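Local coordinates for oligopeptide-binding protein AppA (PDB 1XOC) that binds oligopeptides outside the cell membrane and delivers them to an ABC permease that can replace the Opp system in sporulation and competence, at residues K282-R293 with F328-L339. Numbering follows the deposited sequence.
Sequences KVRQALTTALDR and FEYNEKKAKQML
M338 is the knob that helix 332-339 sets among K282, Q285, A286 and T289 of the nearly antiparallel helix 282-289, the axes 8.3 Å apart. M338 CB packs 3.9 Å from A286 CB and, with CG, borders K282 NZ; SD passes near A286 CA and T289 OG1; the bend at chi3 (79°) turns CE onto Q285 CB, at 3.6 Å. A flexible, unbranched thioether suits so winding a path. Small A286, A290 and A335 let the backbones come close, A290 CB meeting A335 CB at 3.8 Å. The methylenes of Q285 lie along the F328 ring, Q285 CG 3.4 Å from F328 CE2; an alanine here would probably open a gap beside that ring, though its CB could still meet the methionine methyl. N331, the N-cap residue, gives its backbone N-H to T289 O in an almost straight bond (2.9 Å, 169°). Beyond it D292 CB sits over the centre of the Y330 ring, a CH-pi contact at 3.7 Å, with OD2 capping S295 N. Apolar packing thus seats helix 332-341 on a helix whose L287, pointing away, packs on strand 265-271, and the directional bond to N331 probably fixes where helix 332-341 starts.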
# COMPACT_ATOMS: atom_id res chain seq x y z
N LYS A 282 -22.10 -15.89 5.19
CA LYS A 282 -22.25 -17.13 4.42
C LYS A 282 -22.23 -16.87 2.91
O LYS A 282 -21.68 -17.67 2.14
CB LYS A 282 -23.51 -17.90 4.83
CG LYS A 282 -23.39 -19.37 4.50
CD LYS A 282 -24.38 -20.21 5.26
CE LYS A 282 -25.59 -20.44 4.42
NZ LYS A 282 -25.13 -21.06 3.17
N VAL A 283 -22.79 -15.73 2.50
CA VAL A 283 -22.73 -15.31 1.09
C VAL A 283 -21.27 -15.04 0.67
O VAL A 283 -20.84 -15.53 -0.37
CB VAL A 283 -23.65 -14.08 0.82
CG1 VAL A 283 -23.36 -13.42 -0.54
CG2 VAL A 283 -25.11 -14.52 0.91
N ARG A 284 -20.53 -14.27 1.48
CA ARG A 284 -19.12 -14.01 1.18
C ARG A 284 -18.31 -15.30 1.09
O ARG A 284 -17.50 -15.47 0.18
CB ARG A 284 -18.49 -13.06 2.19
CG ARG A 284 -19.10 -11.69 2.17
CD ARG A 284 -18.27 -10.70 2.92
NE ARG A 284 -18.00 -11.12 4.30
CZ ARG A 284 -18.77 -10.85 5.35
NH1 ARG A 284 -19.90 -10.17 5.21
NH2 ARG A 284 -18.44 -11.30 6.55
N GLN A 285 -18.56 -16.24 2.00
CA GLN A 285 -17.91 -17.55 1.94
C GLN A 285 -18.27 -18.31 0.65
O GLN A 285 -17.44 -18.99 0.06
CB GLN A 285 -18.30 -18.40 3.15
CG GLN A 285 -17.76 -17.90 4.49
CD GLN A 285 -18.25 -18.73 5.65
OE1 GLN A 285 -17.65 -18.71 6.72
NE2 GLN A 285 -19.35 -19.46 5.46
N ALA A 286 -19.53 -18.19 0.24
CA ALA A 286 -20.01 -18.81 -1.00
C ALA A 286 -19.32 -18.23 -2.23
O ALA A 286 -18.98 -18.96 -3.17
CB ALA A 286 -21.50 -18.64 -1.11
N LEU A 287 -19.11 -16.92 -2.25
CA LEU A 287 -18.46 -16.26 -3.38
C LEU A 287 -17.03 -16.75 -3.53
O LEU A 287 -16.58 -17.06 -4.63
CB LEU A 287 -18.48 -14.74 -3.21
CG LEU A 287 -19.84 -14.05 -3.27
CD1 LEU A 287 -19.80 -12.65 -2.68
CD2 LEU A 287 -20.34 -13.99 -4.68
N THR A 288 -16.32 -16.88 -2.42
CA THR A 288 -14.99 -17.43 -2.48
C THR A 288 -15.03 -18.87 -3.00
O THR A 288 -14.22 -19.27 -3.85
CB THR A 288 -14.33 -17.38 -1.09
OG1 THR A 288 -14.19 -16.01 -0.70
CG2 THR A 288 -12.96 -18.07 -1.11
N THR A 289 -15.97 -19.65 -2.49
CA THR A 289 -16.08 -21.06 -2.85
C THR A 289 -16.41 -21.23 -4.33
O THR A 289 -16.08 -22.25 -4.93
CB THR A 289 -17.17 -21.75 -1.98
OG1 THR A 289 -16.84 -21.56 -0.61
CG2 THR A 289 -17.27 -23.24 -2.26
N ALA A 290 -17.06 -20.23 -4.91
CA ALA A 290 -17.45 -20.26 -6.33
C ALA A 290 -16.29 -19.92 -7.27
O ALA A 290 -16.43 -20.09 -8.49
CB ALA A 290 -18.58 -19.29 -6.58
N LEU A 291 -15.20 -19.42 -6.73
CA LEU A 291 -14.08 -18.95 -7.54
C LEU A 291 -12.92 -19.93 -7.55
O LEU A 291 -12.39 -20.32 -6.51
CB LEU A 291 -13.63 -17.57 -7.10
CG LEU A 291 -14.67 -16.46 -7.20
CD1 LEU A 291 -14.24 -15.20 -6.47
CD2 LEU A 291 -15.02 -16.18 -8.68
N ASP A 292 -12.52 -20.31 -8.76
CA ASP A 292 -11.44 -21.25 -8.97
C ASP A 292 -10.14 -20.46 -8.94
O ASP A 292 -9.57 -20.11 -9.98
CB ASP A 292 -11.62 -21.97 -10.31
CG ASP A 292 -10.64 -23.12 -10.49
OD1 ASP A 292 -10.87 -23.93 -11.42
OD2 ASP A 292 -9.65 -23.20 -9.72
N ARG A 293 -9.68 -20.15 -7.73
CA ARG A 293 -8.51 -19.28 -7.57
C ARG A 293 -7.21 -19.89 -8.12
O ARG A 293 -6.34 -19.18 -8.62
CB ARG A 293 -8.37 -18.85 -6.11
CG ARG A 293 -9.43 -17.82 -5.68
CD ARG A 293 -9.31 -17.44 -4.24
NE ARG A 293 -9.72 -18.56 -3.43
CZ ARG A 293 -9.30 -18.81 -2.19
NH1 ARG A 293 -8.43 -18.02 -1.56
NH2 ARG A 293 -9.78 -19.88 -1.58
N PHE A 328 -11.97 -22.39 1.96
CA PHE A 328 -13.08 -22.21 1.00
C PHE A 328 -12.62 -22.55 -0.42
O PHE A 328 -12.83 -21.79 -1.37
CB PHE A 328 -13.66 -20.80 1.09
CG PHE A 328 -14.14 -20.45 2.48
CD1 PHE A 328 -13.35 -19.68 3.32
CD2 PHE A 328 -15.34 -20.96 2.96
CE1 PHE A 328 -13.78 -19.38 4.60
CE2 PHE A 328 -15.76 -20.66 4.23
CZ PHE A 328 -14.98 -19.87 5.05
N GLU A 329 -11.98 -23.71 -0.53
CA GLU A 329 -11.52 -24.24 -1.81
C GLU A 329 -12.67 -24.37 -2.81
O GLU A 329 -13.82 -24.63 -2.45
CB GLU A 329 -10.82 -25.59 -1.60
CG GLU A 329 -9.49 -25.48 -0.83
CD GLU A 329 -8.61 -26.73 -0.96
OE1 GLU A 329 -7.41 -26.58 -1.33
OE2 GLU A 329 -9.11 -27.85 -0.71
N TYR A 330 -12.33 -24.18 -4.08
CA TYR A 330 -13.31 -24.10 -5.15
C TYR A 330 -14.20 -25.33 -5.18
O TYR A 330 -13.72 -26.46 -5.20
CB TYR A 330 -12.59 -23.93 -6.49
CG TYR A 330 -13.47 -24.04 -7.72
CD1 TYR A 330 -14.51 -23.14 -7.95
CD2 TYR A 330 -13.23 -25.02 -8.66
CE1 TYR A 330 -15.32 -23.26 -9.08
CE2 TYR A 330 -14.02 -25.14 -9.79
CZ TYR A 330 -15.05 -24.24 -9.99
OH TYR A 330 -15.84 -24.39 -11.12
N ASN A 331 -15.50 -25.08 -5.19
CA ASN A 331 -16.49 -26.16 -5.28
C ASN A 331 -17.79 -25.52 -5.73
O ASN A 331 -18.51 -24.95 -4.92
CB ASN A 331 -16.64 -26.80 -3.89
CG ASN A 331 -17.57 -27.99 -3.87
OD1 ASN A 331 -17.46 -28.81 -2.97
ND2 ASN A 331 -18.48 -28.10 -4.82
N GLU A 332 -18.08 -25.59 -7.03
CA GLU A 332 -19.22 -24.88 -7.61
C GLU A 332 -20.57 -25.32 -7.01
O GLU A 332 -21.41 -24.47 -6.68
CB GLU A 332 -19.24 -25.07 -9.12
CG GLU A 332 -20.29 -24.23 -9.84
CD GLU A 332 -20.53 -24.71 -11.25
OE1 GLU A 332 -21.58 -25.34 -11.48
OE2 GLU A 332 -19.67 -24.48 -12.14
N LYS A 333 -20.78 -26.62 -6.85
CA LYS A 333 -22.08 -27.08 -6.32
C LYS A 333 -22.25 -26.72 -4.83
O LYS A 333 -23.35 -26.42 -4.39
CB LYS A 333 -22.37 -28.55 -6.62
CG LYS A 333 -21.29 -29.60 -6.31
CD LYS A 333 -21.29 -30.68 -7.43
CE LYS A 333 -20.73 -32.04 -7.00
NZ LYS A 333 -20.87 -33.09 -8.08
N LYS A 334 -21.16 -26.70 -4.08
CA LYS A 334 -21.24 -26.26 -2.70
C LYS A 334 -21.61 -24.78 -2.62
O LYS A 334 -22.40 -24.40 -1.77
CB LYS A 334 -19.93 -26.51 -1.95
CG LYS A 334 -20.06 -26.30 -0.46
CD LYS A 334 -18.75 -26.56 0.23
CE LYS A 334 -18.84 -26.22 1.69
NZ LYS A 334 -19.91 -27.04 2.32
N ALA A 335 -21.02 -23.94 -3.48
CA ALA A 335 -21.38 -22.52 -3.49
C ALA A 335 -22.87 -22.30 -3.77
O ALA A 335 -23.50 -21.45 -3.15
CB ALA A 335 -20.56 -21.78 -4.52
N LYS A 336 -23.40 -23.06 -4.73
CA LYS A 336 -24.83 -23.02 -5.07
C LYS A 336 -25.69 -23.35 -3.85
O LYS A 336 -26.68 -22.67 -3.57
CB LYS A 336 -25.14 -24.01 -6.19
CG LYS A 336 -24.64 -23.58 -7.56
CD LYS A 336 -24.94 -24.61 -8.63
CE LYS A 336 -24.45 -24.15 -9.99
NZ LYS A 336 -24.67 -25.14 -11.08
N GLN A 337 -25.29 -24.39 -3.13
CA GLN A 337 -26.01 -24.87 -1.95
C GLN A 337 -25.95 -23.85 -0.83
O GLN A 337 -26.95 -23.54 -0.20
CB GLN A 337 -25.43 -26.21 -1.50
CG GLN A 337 -26.04 -26.83 -0.24
CD GLN A 337 -27.53 -27.09 -0.33
OE1 GLN A 337 -28.07 -27.31 -1.42
NE2 GLN A 337 -28.21 -27.10 0.83
N MET A 338 -24.76 -23.30 -0.60
CA MET A 338 -24.57 -22.27 0.41
C MET A 338 -25.44 -21.04 0.14
O MET A 338 -26.02 -20.48 1.07
CB MET A 338 -23.10 -21.85 0.49
CG MET A 338 -22.19 -22.91 1.08
SD MET A 338 -20.46 -22.48 0.81
CE MET A 338 -20.23 -21.28 2.09
N LEU A 339 -25.54 -20.63 -1.12
CA LEU A 339 -26.36 -19.48 -1.49
C LEU A 339 -27.85 -19.77 -1.30
O LEU A 339 -28.60 -18.90 -0.86
CB LEU A 339 -26.08 -19.05 -2.93
CG LEU A 339 -24.73 -18.37 -3.09
CD1 LEU A 339 -24.35 -18.29 -4.54
CD2 LEU A 339 -24.76 -16.98 -2.46
O HOH W 1 -11.88 -20.81 -3.75